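PDB 5NFI: minor fimbrium anchoring subunit Mfa2 from Porphyromonas gingivalis, which holds the minor (Mfa1) fimbriae in the outer membrane of this periodontal pathogen through its interaction with Mfa1 and regulates their length. Local coordinates for residues S41-E46 with W56-E61; L28-F33 with I68-N73. All blocks are in the same frame, centred on the assembly; numbering follows the deposited sequence.

Interaction 1 (S41-E46 with W56-E61); sequences SANVFE and WLIPLE
In what is probably a β-sandwich domain of the fimbrillin superfamily, strands 39-45 and 56-60 face each other through side chains rather than pairing as sheet neighbours. The short segments run roughly antiparallel, at 152°, with axes 7.1 Å apart at their closest. At one end a polar relay spans the gap. Ser41 OG, anti to its backbone N (chi1 174°), donates to Pro59 O at 2.9 Å, lying in the plane of that carbonyl, and accepts from Asn43 ND2 at 2.9 Å on its own strand. The Asn43 amide is thereby set across Ile58 and Pro59: ND2 lies 3.4 Å from Ile58 CG2, while OD1 faces Pro59 CD. At the other end the contact turns apolar. Trp56 CD1 sits over one face of the Phe45 ring, 3.7 Å from Phe45 CG and displaced toward the rim, the five-membered ring of Trp56 inclined at 41° to the Phe45 ring. Ile58 reaches the edge of the same ring, its CD1 3.8 Å from Phe45 CE2. Backbone hydrogen bonds tie 39-45 to strand 28-33 (Ser41 to Ala32, Phe45 to Leu28), whereas 56-60 bonds to strand 3-10, with Trp56 joined to Val7 and Ile58 to Val5.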
loop_
_atom_site.group_PDB
_atom_site.type_symbol
_atom_site.label_atom_id
_atom_site.label_comp_id
_atom_site.label_asym_id
_atom_site.label_seq_id
_atom_site.Cartn_x
_atom_site.Cartn_y
_atom_site.Cartn_z
ATOM N N SER A 41 21.191 7.516 8.750
ATOM C CA SER A 41 20.761 8.833 8.324
ATOM C C SER A 41 19.244 8.891 8.218
ATOM O O SER A 41 18.637 7.974 7.667
ATOM C CB SER A 41 21.398 9.169 6.987
ATOM O OG SER A 41 20.881 10.384 6.485
ATOM N N ALA A 42 18.626 9.953 8.736
ATOM C CA ALA A 42 17.167 10.094 8.688
ATOM C C ALA A 42 16.754 11.486 8.235
ATOM O O ALA A 42 17.010 12.467 8.925
ATOM C CB ALA A 42 16.552 9.784 10.050
ATOM N N ASN A 43 16.094 11.572 7.087
ATOM C CA ASN A 43 15.817 12.876 6.496
ATOM C C ASN A 43 14.364 13.083 6.095
ATOM O O ASN A 43 13.688 12.154 5.643
ATOM C CB ASN A 43 16.710 13.088 5.277
ATOM C CG ASN A 43 18.168 12.839 5.581
ATOM O OD1 ASN A 43 18.832 13.671 6.205
ATOM N ND2 ASN A 43 18.678 11.689 5.154
ATOM N N VAL A 44 13.896 14.317 6.242
ATOM C CA VAL A 44 12.523 14.663 5.919
ATOM C C VAL A 44 12.491 15.826 4.933
ATOM O O VAL A 44 13.161 16.843 5.137
ATOM C CB VAL A 44 11.738 15.025 7.192
ATOM C CG1 VAL A 44 10.329 15.431 6.843
ATOM C CG2 VAL A 44 11.741 13.850 8.186
ATOM N N PHE A 45 11.734 15.686 3.848
ATOM C CA PHE A 45 11.647 16.772 2.868
ATOM C C PHE A 45 10.199 17.142 2.576
ATOM O O PHE A 45 9.425 16.326 2.078
ATOM C CB PHE A 45 12.369 16.401 1.565
ATOM C CG PHE A 45 13.756 15.868 1.774
ATOM C CD1 PHE A 45 14.778 16.701 2.182
ATOM C CD2 PHE A 45 14.038 14.529 1.563
ATOM C CE1 PHE A 45 16.057 16.208 2.381
ATOM C CE2 PHE A 45 15.310 14.030 1.761
ATOM C CZ PHE A 45 16.321 14.871 2.175
ATOM N N GLU A 46 9.833 18.372 2.905
ATOM C CA GLU A 46 8.519 18.882 2.574
ATOM C C GLU A 46 8.562 19.508 1.175
ATOM O O GLU A 46 9.621 19.618 0.579
ATOM C CB GLU A 46 8.056 19.891 3.629
ATOM C CG GLU A 46 8.301 19.443 5.058
ATOM C CD GLU A 46 7.364 18.331 5.509
ATOM O OE1 GLU A 46 6.293 18.149 4.873
ATOM O OE2 GLU A 46 7.695 17.641 6.507
ATOM N N TRP A 56 17.825 14.912 -4.294
ATOM C CA TRP A 56 17.793 15.226 -2.869
ATOM C C TRP A 56 19.027 14.634 -2.207
ATOM O O TRP A 56 19.302 13.446 -2.372
ATOM C CB TRP A 56 16.514 14.679 -2.211
ATOM C CG TRP A 56 15.297 15.525 -2.457
ATOM C CD1 TRP A 56 14.852 16.561 -1.690
ATOM C CD2 TRP A 56 14.378 15.413 -3.548
ATOM N NE1 TRP A 56 13.711 17.103 -2.235
ATOM C CE2 TRP A 56 13.400 16.418 -3.374
ATOM C CE3 TRP A 56 14.286 14.563 -4.654
ATOM C CZ2 TRP A 56 12.352 16.597 -4.265
ATOM C CZ3 TRP A 56 13.241 14.738 -5.535
ATOM C CH2 TRP A 56 12.288 15.748 -5.337
ATOM N N LEU A 57 19.773 15.454 -1.471
ATOM C CA LEU A 57 20.977 14.982 -0.796
ATOM C C LEU A 57 20.645 14.250 0.497
ATOM O O LEU A 57 19.917 14.758 1.340
ATOM C CB LEU A 57 21.925 16.144 -0.504
ATOM C CG LEU A 57 23.249 15.785 0.191
ATOM C CD1 LEU A 57 24.073 14.769 -0.612
ATOM C CD2 LEU A 57 24.060 17.033 0.459
ATOM N N ILE A 58 21.194 13.051 0.629
ATOM C CA ILE A 58 21.063 12.221 1.810
ATOM C C ILE A 58 22.429 12.195 2.478
ATOM O O ILE A 58 23.353 11.522 2.005
ATOM C CB ILE A 58 20.600 10.780 1.465
ATOM C CG1 ILE A 58 19.368 10.801 0.556
ATOM C CG2 ILE A 58 20.293 9.991 2.714
ATOM C CD1 ILE A 58 18.203 11.595 1.123
ATOM N N PRO A 59 22.582 12.983 3.548
ATOM C CA PRO A 59 23.820 13.038 4.326
ATOM C C PRO A 59 24.296 11.667 4.795
ATOM O O PRO A 59 23.488 10.872 5.290
ATOM C CB PRO A 59 23.428 13.913 5.512
ATOM C CG PRO A 59 22.438 14.842 4.946
ATOM C CD PRO A 59 21.653 14.054 3.943
ATOM N N LEU A 60 25.588 11.403 4.605
ATOM C CA LEU A 60 26.258 10.241 5.181
ATOM C C LEU A 60 27.601 10.722 5.715
ATOM O O LEU A 60 27.942 11.886 5.541
ATOM C CB LEU A 60 26.453 9.130 4.153
ATOM C CG LEU A 60 25.228 8.607 3.408
ATOM C CD1 LEU A 60 25.685 7.622 2.376
ATOM C CD2 LEU A 60 24.290 7.935 4.371
ATOM N N GLU A 61 28.372 9.854 6.359
ATOM C CA GLU A 61 29.661 10.283 6.888
ATOM C C GLU A 61 30.763 9.265 6.680
ATOM O O GLU A 61 31.760 9.543 6.016
ATOM C CB GLU A 61 29.539 10.608 8.372
ATOM C CG GLU A 61 28.708 11.837 8.624
ATOM C CD GLU A 61 28.437 12.065 10.076
ATOM O OE1 GLU A 61 29.150 11.469 10.915
ATOM O OE2 GLU A 61 27.502 12.836 10.372
#

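Interaction 2 (L28-F33 with I68-N73); sequences LNVYAF and IFAWGN
Strands 28-33 and 64-72 form a regular antiparallel ladder inside the fimbrillin-type β-domain, and its central backbone groups are satisfied in matched pairs. Around Asn29 and Trp71, Asn29 N donates a hydrogen bond to Trp71 O and Trp71 N donates one to Asn29 O, both at 2.9 Å; the second donor stands 28° above the plane of the Asn29 carbonyl, so it does not follow a lone pair. Tyr31 and Phe69 make the next hydrogen-bonded pair. The bond from Tyr31 N to Phe69 O is the straightest of the four, with 173° at the hydrogen and an approach almost along the C=O axis, while Phe69 N donates to Tyr31 O in the carbonyl plane. Each of these four oxygens also receives a CA-H contact, the shortest being Ile68 CA to Tyr31 O at 3.2 Å.

The non-hydrogen-bonded pairs put aliphatic groups on one face: Val30 CG1, anti to the backbone N, meets Ile68 CG2 at 3.6 Å, and Ala32 CB lies beside Ile68 CG1. Tyr31, Phe69 and Trp71, together with Asn29, lie on the opposite face. CE2 of Tyr31 comes to Trp71 CD1 at 4.0 Å, with Trp71 CD1 near the plane of the tyrosine ring at its edge, the two side chains crossing at about a right angle. At the end of the ladder, Phe69 CE2 lies over one face of Phe33, and Phe69 CD2 is 3.5 Å from Phe33 CD1, the planes inclined at 36°. Trp71 NE1 is satisfied outside the ladder by Phe172 O, and Asn73, just beyond the strand, bonds through OD1 to Ala26 N and through ND2 to Glu24 O and Thr111 O. With all the touching residues buried, the contact thus combines paired backbone dipoles with apolar packing on both faces, and its buried indole N-H is matched by a main-chain carbonyl.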
loop_
_atom_site.group_PDB
_atom_site.type_symbol
_atom_site.label_atom_id
_atom_site.label_comp_id
_atom_site.label_asym_id
_atom_site.label_seq_id
_atom_site.Cartn_x
_atom_site.Cartn_y
_atom_site.Cartn_z
ATOM N N LEU A 28 8.643 13.573 1.732
ATOM C CA LEU A 28 9.520 12.405 1.730
ATOM C C LEU A 28 10.144 12.165 3.100
ATOM O O LEU A 28 10.465 13.102 3.825
ATOM C CB LEU A 28 10.641 12.561 0.683
ATOM C CG LEU A 28 10.258 12.390 -0.793
ATOM C CD1 LEU A 28 11.385 12.849 -1.677
ATOM C CD2 LEU A 28 9.855 10.936 -1.129
ATOM N N ASN A 29 10.290 10.892 3.445
ATOM C CA ASN A 29 11.071 10.459 4.579
ATOM C C ASN A 29 12.096 9.473 4.016
ATOM O O ASN A 29 11.745 8.372 3.599
ATOM C CB ASN A 29 10.200 9.800 5.660
ATOM C CG ASN A 29 9.220 10.771 6.326
ATOM O OD1 ASN A 29 8.232 11.199 5.729
ATOM N ND2 ASN A 29 9.459 11.062 7.590
ATOM N N VAL A 30 13.357 9.873 3.978
ATOM C CA VAL A 30 14.390 9.066 3.351
ATOM C C VAL A 30 15.432 8.642 4.378
ATOM O O VAL A 30 16.026 9.486 5.066
ATOM C CB VAL A 30 15.055 9.828 2.197
ATOM C CG1 VAL A 30 15.965 8.913 1.424
ATOM C CG2 VAL A 30 13.989 10.377 1.287
ATOM N N TYR A 31 15.636 7.333 4.488
ATOM C CA TYR A 31 16.524 6.757 5.492
ATOM C C TYR A 31 17.694 6.050 4.832
ATOM O O TYR A 31 17.564 5.509 3.727
ATOM C CB TYR A 31 15.760 5.772 6.395
ATOM C CG TYR A 31 14.548 6.397 7.027
ATOM C CD1 TYR A 31 14.673 7.197 8.148
ATOM C CD2 TYR A 31 13.280 6.212 6.484
ATOM C CE1 TYR A 31 13.579 7.788 8.718
ATOM C CE2 TYR A 31 12.174 6.811 7.046
ATOM C CZ TYR A 31 12.337 7.599 8.169
ATOM O OH TYR A 31 11.256 8.212 8.750
ATOM N N ALA A 32 18.834 6.044 5.514
ATOM C CA ALA A 32 20.009 5.331 5.020
ATOM C C ALA A 32 20.419 4.272 6.033
ATOM O O ALA A 32 20.592 4.561 7.217
ATOM C CB ALA A 32 21.154 6.291 4.744
ATOM N N PHE A 33 20.543 3.038 5.558
ATOM C CA PHE A 33 21.005 1.940 6.387
ATOM C C PHE A 33 22.320 1.461 5.809
ATOM O O PHE A 33 22.545 1.563 4.599
ATOM C CB PHE A 33 19.956 0.822 6.444
ATOM C CG PHE A 33 18.710 1.218 7.189
ATOM C CD1 PHE A 33 17.844 2.162 6.663
ATOM C CD2 PHE A 33 18.435 0.688 8.430
ATOM C CE1 PHE A 33 16.726 2.557 7.357
ATOM C CE2 PHE A 33 17.317 1.082 9.131
ATOM C CZ PHE A 33 16.462 2.016 8.592
ATOM N N ILE A 68 19.158 2.964 0.590
ATOM C CA ILE A 68 18.256 4.017 0.983
ATOM C C ILE A 68 16.810 3.536 0.878
ATOM O O ILE A 68 16.419 2.934 -0.124
ATOM C CB ILE A 68 18.496 5.266 0.133
ATOM C CG1 ILE A 68 19.448 6.197 0.888
ATOM C CG2 ILE A 68 17.194 5.974 -0.190
ATOM C CD1 ILE A 68 20.072 7.264 0.045
ATOM N N PHE A 69 16.031 3.773 1.931
ATOM C CA PHE A 69 14.602 3.477 1.920
ATOM C C PHE A 69 13.832 4.790 1.868
ATOM O O PHE A 69 14.144 5.732 2.599
ATOM C CB PHE A 69 14.203 2.659 3.151
ATOM C CG PHE A 69 14.982 1.370 3.311
ATOM C CD1 PHE A 69 15.368 0.628 2.204
ATOM C CD2 PHE A 69 15.338 0.910 4.567
ATOM C CE1 PHE A 69 16.085 -0.546 2.345
ATOM C CE2 PHE A 69 16.057 -0.261 4.710
ATOM C CZ PHE A 69 16.428 -0.987 3.594
ATOM N N ALA A 70 12.840 4.881 0.996
ATOM C CA ALA A 70 12.155 6.159 0.858
ATOM C C ALA A 70 10.635 6.023 0.973
ATOM O O ALA A 70 10.005 5.136 0.381
ATOM C CB ALA A 70 12.529 6.827 -0.459
ATOM N N TRP A 71 10.052 6.941 1.727
ATOM C CA TRP A 71 8.624 6.912 1.953
ATOM C C TRP A 71 7.989 8.211 1.536
ATOM O O TRP A 71 8.454 9.284 1.915
ATOM C CB TRP A 71 8.331 6.625 3.415
ATOM C CG TRP A 71 8.705 5.238 3.826
ATOM C CD1 TRP A 71 9.894 4.826 4.357
ATOM C CD2 TRP A 71 7.871 4.071 3.746
ATOM N NE1 TRP A 71 9.853 3.472 4.619
ATOM C CE2 TRP A 71 8.622 2.985 4.252
ATOM C CE3 TRP A 71 6.564 3.838 3.299
ATOM C CZ2 TRP A 71 8.105 1.695 4.330
ATOM C CZ3 TRP A 71 6.053 2.546 3.370
ATOM C CH2 TRP A 71 6.820 1.494 3.886
ATOM N N GLY A 72 6.927 8.105 0.749
ATOM C CA GLY A 72 6.249 9.263 0.221
ATOM C C GLY A 72 4.904 9.439 0.866
ATOM O O GLY A 72 4.118 8.494 0.939
ATOM N N ASN A 73 4.668 10.664 1.327
ATOM C CA ASN A 73 3.427 11.077 1.968
ATOM C C ASN A 73 3.142 10.371 3.290
ATOM O O ASN A 73 2.010 10.010 3.570
ATOM C CB ASN A 73 2.252 10.877 1.021
ATOM C CG ASN A 73 2.450 11.579 -0.286
ATOM O OD1 ASN A 73 3.145 12.603 -0.356
ATOM N ND2 ASN A 73 1.845 11.042 -1.343
#

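In the fold
The centres of interactions 1 and 2 lie about 8 Å apart, on the same side of the chain's centre, and interaction 1 is nested within the loop that interaction 2 closes. The order along the chain is 28-33, 41-46, 56-61, 68-73, so both segments of interaction 1 fall between the two of interaction 2. Strands 28-33 and 39-45 are sheet neighbours, probably hydrogen-bonded through Val30 N to Asn43 O. Strand 56-60 packs across them, Ile58 CD1 resting on Val30 CG1 and Leu60 CD2 on Ala32 CB. In-sheet pairing in interaction 2 and packing across the layers in interaction 1 therefore share the aliphatic face of 28-33, joining the two levels of one domain.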